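4-oxalocrotonate decarboxylase NahK from Pseudomonas putida catalyses the decarboxylation of (3E)-2-oxohex-3-enedioate to 2-oxopent-4-enoate and carbon dioxide in the breakdown of aromatic hydrocarbons. One contact in two of its structures: PDB 5D2I (chain A, 1.78 Å), residues I113-S118 and G241-V246, and PDB 5D2G (chain B, 1.90 Å), residues I127-S132 and G255-V260. Both blocks share one frame: the second was fitted to the first on N, CA, C and O of the twelve residues, RMSD 0.21 Å. Numbering follows each deposited sequence.

Structure 1 (5D2I); sequences IEAEIS and GITAAV. It carries 1 engineered substitution outside these segments. With CA (calcium ion), chain C.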
loop_
_atom_site.group_PDB
_atom_site.type_symbol
_atom_site.label_atom_id
_atom_site.label_comp_id
_atom_site.label_asym_id
_atom_site.label_seq_id
_atom_site.Cartn_x
_atom_site.Cartn_y
_atom_site.Cartn_z
ATOM N N ILE A 113 5.286 -7.292 -6.900
ATOM C CA ILE A 113 5.916 -6.069 -6.438
ATOM C C ILE A 113 5.435 -4.892 -7.265
ATOM O O ILE A 113 5.044 -5.037 -8.430
ATOM C CB ILE A 113 7.452 -6.156 -6.470
ATOM C CG1 ILE A 113 7.950 -6.442 -7.888
ATOM C CG2 ILE A 113 7.928 -7.244 -5.517
ATOM C CD1 ILE A 113 9.464 -6.283 -8.041
ATOM N N GLU A 114 5.460 -3.724 -6.639
ATOM C CA GLU A 114 5.085 -2.485 -7.287
ATOM C C GLU A 114 6.118 -1.467 -6.898
ATOM O O GLU A 114 6.473 -1.368 -5.725
ATOM C CB GLU A 114 3.738 -2.005 -6.748
ATOM C CG GLU A 114 2.617 -2.970 -6.930
ATOM C CD GLU A 114 1.307 -2.385 -6.489
ATOM O OE1 GLU A 114 1.171 -2.056 -5.290
ATOM O OE2 GLU A 114 0.429 -2.236 -7.350
ATOM N N ALA A 115 6.586 -0.697 -7.874
ATOM C CA ALA A 115 7.508 0.393 -7.602
ATOM C C ALA A 115 6.678 1.571 -7.148
ATOM O O ALA A 115 5.697 1.928 -7.799
ATOM C CB ALA A 115 8.260 0.754 -8.854
ATOM N N GLU A 116 7.056 2.165 -6.025
ATOM C CA GLU A 116 6.322 3.300 -5.491
ATOM C C GLU A 116 7.278 4.356 -5.011
ATOM O O GLU A 116 8.465 4.108 -4.814
ATOM C CB GLU A 116 5.434 2.851 -4.323
ATOM C CG GLU A 116 4.638 1.619 -4.673
ATOM C CD GLU A 116 3.361 1.460 -3.899
ATOM O OE1 GLU A 116 2.972 2.374 -3.136
ATOM O OE2 GLU A 116 2.734 0.400 -4.069
ATOM N N ILE A 117 6.747 5.553 -4.824
ATOM C CA ILE A 117 7.482 6.571 -4.113
ATOM C C ILE A 117 6.758 6.849 -2.807
ATOM O O ILE A 117 5.531 7.017 -2.776
ATOM C CB ILE A 117 7.668 7.837 -4.958
ATOM C CG1 ILE A 117 8.636 8.785 -4.254
ATOM C CG2 ILE A 117 6.323 8.520 -5.244
ATOM C CD1 ILE A 117 10.047 8.220 -4.180
ATOM N N SER A 118 7.498 6.814 -1.706
ATOM C CA SER A 118 6.882 7.072 -0.429
ATOM C C SER A 118 7.265 8.466 0.009
ATOM O O SER A 118 8.215 9.042 -0.505
ATOM C CB SER A 118 7.351 6.053 0.611
ATOM O OG SER A 118 6.962 4.749 0.222
ATOM N N GLY A 241 1.203 2.316 -6.604
ATOM C CA GLY A 241 1.954 1.653 -7.656
ATOM C C GLY A 241 2.175 2.549 -8.861
ATOM O O GLY A 241 1.232 3.041 -9.487
ATOM N N ILE A 242 3.442 2.750 -9.198
ATOM C CA ILE A 242 3.794 3.567 -10.348
ATOM C C ILE A 242 3.786 2.679 -11.577
ATOM O O ILE A 242 3.376 3.089 -12.668
ATOM C CB ILE A 242 5.172 4.192 -10.151
ATOM C CG1 ILE A 242 5.094 5.262 -9.062
ATOM C CG2 ILE A 242 5.678 4.806 -11.460
ATOM C CD1 ILE A 242 6.441 5.864 -8.671
ATOM N N THR A 243 4.234 1.445 -11.379
ATOM C CA THR A 243 4.230 0.440 -12.420
ATOM C C THR A 243 3.085 -0.528 -12.198
ATOM O O THR A 243 2.538 -0.611 -11.102
ATOM C CB THR A 243 5.522 -0.363 -12.365
ATOM O OG1 THR A 243 5.655 -0.953 -11.063
ATOM C CG2 THR A 243 6.710 0.558 -12.603
ATOM N N ALA A 244 2.727 -1.263 -13.242
ATOM C CA ALA A 244 1.908 -2.455 -13.072
ATOM C C ALA A 244 2.624 -3.340 -12.062
ATOM O O ALA A 244 3.848 -3.269 -11.929
ATOM C CB ALA A 244 1.762 -3.178 -14.390
ATOM N N ALA A 245 1.873 -4.160 -11.333
ATOM C CA ALA A 245 2.478 -5.023 -10.321
ATOM C C ALA A 245 3.118 -6.203 -11.026
ATOM O O ALA A 245 2.604 -6.680 -12.034
ATOM C CB ALA A 245 1.431 -5.492 -9.316
ATOM N N VAL A 246 4.255 -6.657 -10.516
ATOM C CA VAL A 246 4.995 -7.720 -11.173
ATOM C C VAL A 246 5.135 -8.897 -10.249
ATOM O O VAL A 246 5.685 -8.764 -9.157
ATOM C CB VAL A 246 6.385 -7.247 -11.570
ATOM C CG1 VAL A 246 7.237 -8.417 -12.034
ATOM C CG2 VAL A 246 6.259 -6.226 -12.666
HETATM CA CA CA C . 0.872 -0.609 -3.567
HETATM O O HOH W 1 0.488 -1.302 -9.613
HETATM O O HOH W 2 0.657 1.288 -2.174
HETATM O O HOH W 3 -0.560 0.559 -5.050
#
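The metal site of this FAA-hydrolase fold lies where strand 112-121 meets the loop leading into strand 246-247; Glu114 lies beside Gly241 and Ala245, and Glu116 beside Gly241. Calcium is held by Glu114 OE1 at 2.3 Å and by Glu116 OE2 at 2.2 Å; Glu147 on the neighbouring strand 139-149 supplies a further oxygen. In Glu116, CG beside the backbone N (chi1 -48°) and an extended chain beyond it carry the carboxylate to the metal, and its other oxygen, OE1, accepts from metal-bound water 2 and weakly from Gly240 N. Water 3, also on the calcium, lies 2.9 Å from Gly241 N. The aliphatic part of Glu114 rests against Ala245. Beyond the metal, Ile242 N bonds to Ala115 O (2.8 Å), while the Ile242 CD1 methyl packs on the strand backbone, 3.9 Å from Ile117 N. Ile113 and Val246 form an antiparallel hydrogen-bonded pair, Ile113 N to Val246 O measuring 2.7 Å.

What differs
The bound ion is what changes: calcium in structure 1 gives way to magnesium in structure 2 at the same site. Glu114(A) and Glu116(A) each give calcium one carboxylate oxygen, and their counterparts Glu128(B) and Glu130(B) do the same for magnesium, so both carboxylates remain ligands of the bound ion. The side chain of Glu116(A) and its counterpart Glu130(B) keep their place after superposition. Two of the metal-bound waters are also retained: water 2 matches water 5 and water 3 matches water 7. Water 1, at the Glu114(A) carboxylate but not on the calcium, matches water 4 at Glu128(B).

The comparable CA atoms coincide within the error, and Ile242(A) and Ile256(B) occupy the same place, their backbone N bonded to Ala115(A) O and Ala129(B) O at 2.8 Å in each. The pair Ile113(A) and Val246(A) matches Ile127(B) and Val260(B), with its backbone bonds kept. The smaller magnesium is thus met by matching glutamates in this contact, without a shift of their CA atoms beyond the error. Water 6, 1.9 Å from magnesium, is modelled in structure 2 only.

Structure 2 (5D2G); sequences IEAEIS and GITAAV. It carries 1 engineered substitution outside these segments. With MG (magnesium ion), chain D.
At the metal site Glu128 lies beside Gly255 and Ala259, and Glu130 beside Gly255. Magnesium is held by Glu128 OE2 at 2.0 Å and by Glu130 OE1 at 1.9 Å; Glu161 on the neighbouring strand supplies a further oxygen, and waters 5, 6 and 7 are also bound to the magnesium. In Glu130, CG beside the backbone N (chi1 -44°) and an extended chain beyond it carry the carboxylate to the metal, and its other oxygen, OE2, accepts from water 5 and from Gly254 N. Water 7 lies 3.0 Å from Gly255 N. The aliphatic part of Glu128 rests against Ala259. Beyond the metal, Ile256 N bonds to Ala129 O (2.8 Å), while the Ile256 CD1 methyl packs on the strand backbone, 3.9 Å from Ile131 N. Ile127 and Val260 form an antiparallel hydrogen-bonded pair, with Ile127 N 2.8 Å from Val260 O.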
loop_
_atom_site.group_PDB
_atom_site.type_symbol
_atom_site.label_atom_id
_atom_site.label_comp_id
_atom_site.label_asym_id
_atom_site.label_seq_id
_atom_site.Cartn_x
_atom_site.Cartn_y
_atom_site.Cartn_z
ATOM N N ILE B 127 5.389 -7.366 -6.930
ATOM C CA ILE B 127 6.028 -6.132 -6.500
ATOM C C ILE B 127 5.524 -4.992 -7.371
ATOM O O ILE B 127 5.079 -5.208 -8.501
ATOM C CB ILE B 127 7.568 -6.226 -6.575
ATOM C CG1 ILE B 127 8.023 -6.604 -7.981
ATOM C CG2 ILE B 127 8.086 -7.273 -5.585
ATOM C CD1 ILE B 127 9.465 -6.216 -8.248
ATOM N N GLU B 128 5.577 -3.782 -6.834
ATOM C CA GLU B 128 5.209 -2.610 -7.595
ATOM C C GLU B 128 6.126 -1.489 -7.111
ATOM O O GLU B 128 6.425 -1.403 -5.910
ATOM C CB GLU B 128 3.726 -2.271 -7.372
ATOM C CG GLU B 128 3.323 -2.140 -5.926
ATOM C CD GLU B 128 1.813 -1.929 -5.719
ATOM O OE1 GLU B 128 1.043 -1.824 -6.708
ATOM O OE2 GLU B 128 1.406 -1.871 -4.543
ATOM N N ALA B 129 6.608 -0.667 -8.041
ATOM C CA ALA B 129 7.490 0.448 -7.693
ATOM C C ALA B 129 6.659 1.633 -7.224
ATOM O O ALA B 129 5.658 1.985 -7.855
ATOM C CB ALA B 129 8.309 0.845 -8.867
ATOM N N GLU B 130 7.075 2.251 -6.123
ATOM C CA GLU B 130 6.343 3.379 -5.573
ATOM C C GLU B 130 7.277 4.460 -5.069
ATOM O O GLU B 130 8.499 4.262 -4.943
ATOM C CB GLU B 130 5.423 2.936 -4.424
ATOM C CG GLU B 130 4.633 1.649 -4.712
ATOM C CD GLU B 130 3.447 1.447 -3.795
ATOM O OE1 GLU B 130 2.923 0.311 -3.790
ATOM O OE2 GLU B 130 3.023 2.406 -3.106
ATOM N N ILE B 131 6.691 5.608 -4.770
ATOM C CA ILE B 131 7.408 6.645 -4.058
ATOM C C ILE B 131 6.678 6.834 -2.725
ATOM O O ILE B 131 5.445 6.929 -2.679
ATOM C CB ILE B 131 7.535 7.946 -4.917
ATOM C CG1 ILE B 131 8.533 8.914 -4.288
ATOM C CG2 ILE B 131 6.188 8.606 -5.143
ATOM C CD1 ILE B 131 9.967 8.446 -4.437
ATOM N N SER B 132 7.427 6.792 -1.631
ATOM C CA SER B 132 6.841 7.018 -0.324
ATOM C C SER B 132 7.261 8.395 0.118
ATOM O O SER B 132 8.258 8.947 -0.373
ATOM C CB SER B 132 7.336 5.990 0.691
ATOM O OG SER B 132 7.038 4.666 0.267
ATOM N N GLY B 255 1.049 2.557 -6.788
ATOM C CA GLY B 255 1.777 1.853 -7.830
ATOM C C GLY B 255 2.100 2.721 -9.025
ATOM O O GLY B 255 1.201 3.132 -9.768
ATOM N N ILE B 256 3.387 3.011 -9.205
ATOM C CA ILE B 256 3.852 3.736 -10.387
ATOM C C ILE B 256 3.904 2.787 -11.576
ATOM O O ILE B 256 3.629 3.180 -12.713
ATOM C CB ILE B 256 5.237 4.362 -10.147
ATOM C CG1 ILE B 256 5.115 5.495 -9.126
ATOM C CG2 ILE B 256 5.846 4.896 -11.447
ATOM C CD1 ILE B 256 6.449 5.969 -8.597
ATOM N N THR B 257 4.263 1.534 -11.303
ATOM C CA THR B 257 4.280 0.496 -12.323
ATOM C C THR B 257 3.162 -0.482 -12.024
ATOM O O THR B 257 2.630 -0.504 -10.914
ATOM C CB THR B 257 5.590 -0.304 -12.282
ATOM O OG1 THR B 257 5.697 -0.965 -11.007
ATOM C CG2 THR B 257 6.794 0.617 -12.485
ATOM N N ALA B 258 2.824 -1.306 -13.008
ATOM C CA ALA B 258 1.955 -2.451 -12.770
ATOM C C ALA B 258 2.649 -3.361 -11.767
ATOM O O ALA B 258 3.859 -3.252 -11.550
ATOM C CB ALA B 258 1.698 -3.204 -14.067
ATOM N N ALA B 259 1.886 -4.256 -11.149
ATOM C CA ALA B 259 2.451 -5.183 -10.184
ATOM C C ALA B 259 3.012 -6.384 -10.934
ATOM O O ALA B 259 2.393 -6.876 -11.866
ATOM C CB ALA B 259 1.387 -5.602 -9.177
ATOM N N VAL B 260 4.189 -6.850 -10.533
ATOM C CA VAL B 260 4.875 -7.926 -11.246
ATOM C C VAL B 260 5.113 -9.091 -10.304
ATOM O O VAL B 260 5.670 -8.890 -9.225
ATOM C CB VAL B 260 6.240 -7.447 -11.759
ATOM C CG1 VAL B 260 7.048 -8.618 -12.306
ATOM C CG2 VAL B 260 6.056 -6.365 -12.819
HETATM MG MG MG D . 1.272 -0.451 -3.202
HETATM O O HOH W 4 0.654 -1.383 -9.365
HETATM O O HOH W 5 0.936 1.140 -1.988
HETATM O O HOH W 6 -0.591 -0.882 -3.051
HETATM O O HOH W 7 0.156 0.459 -4.777
#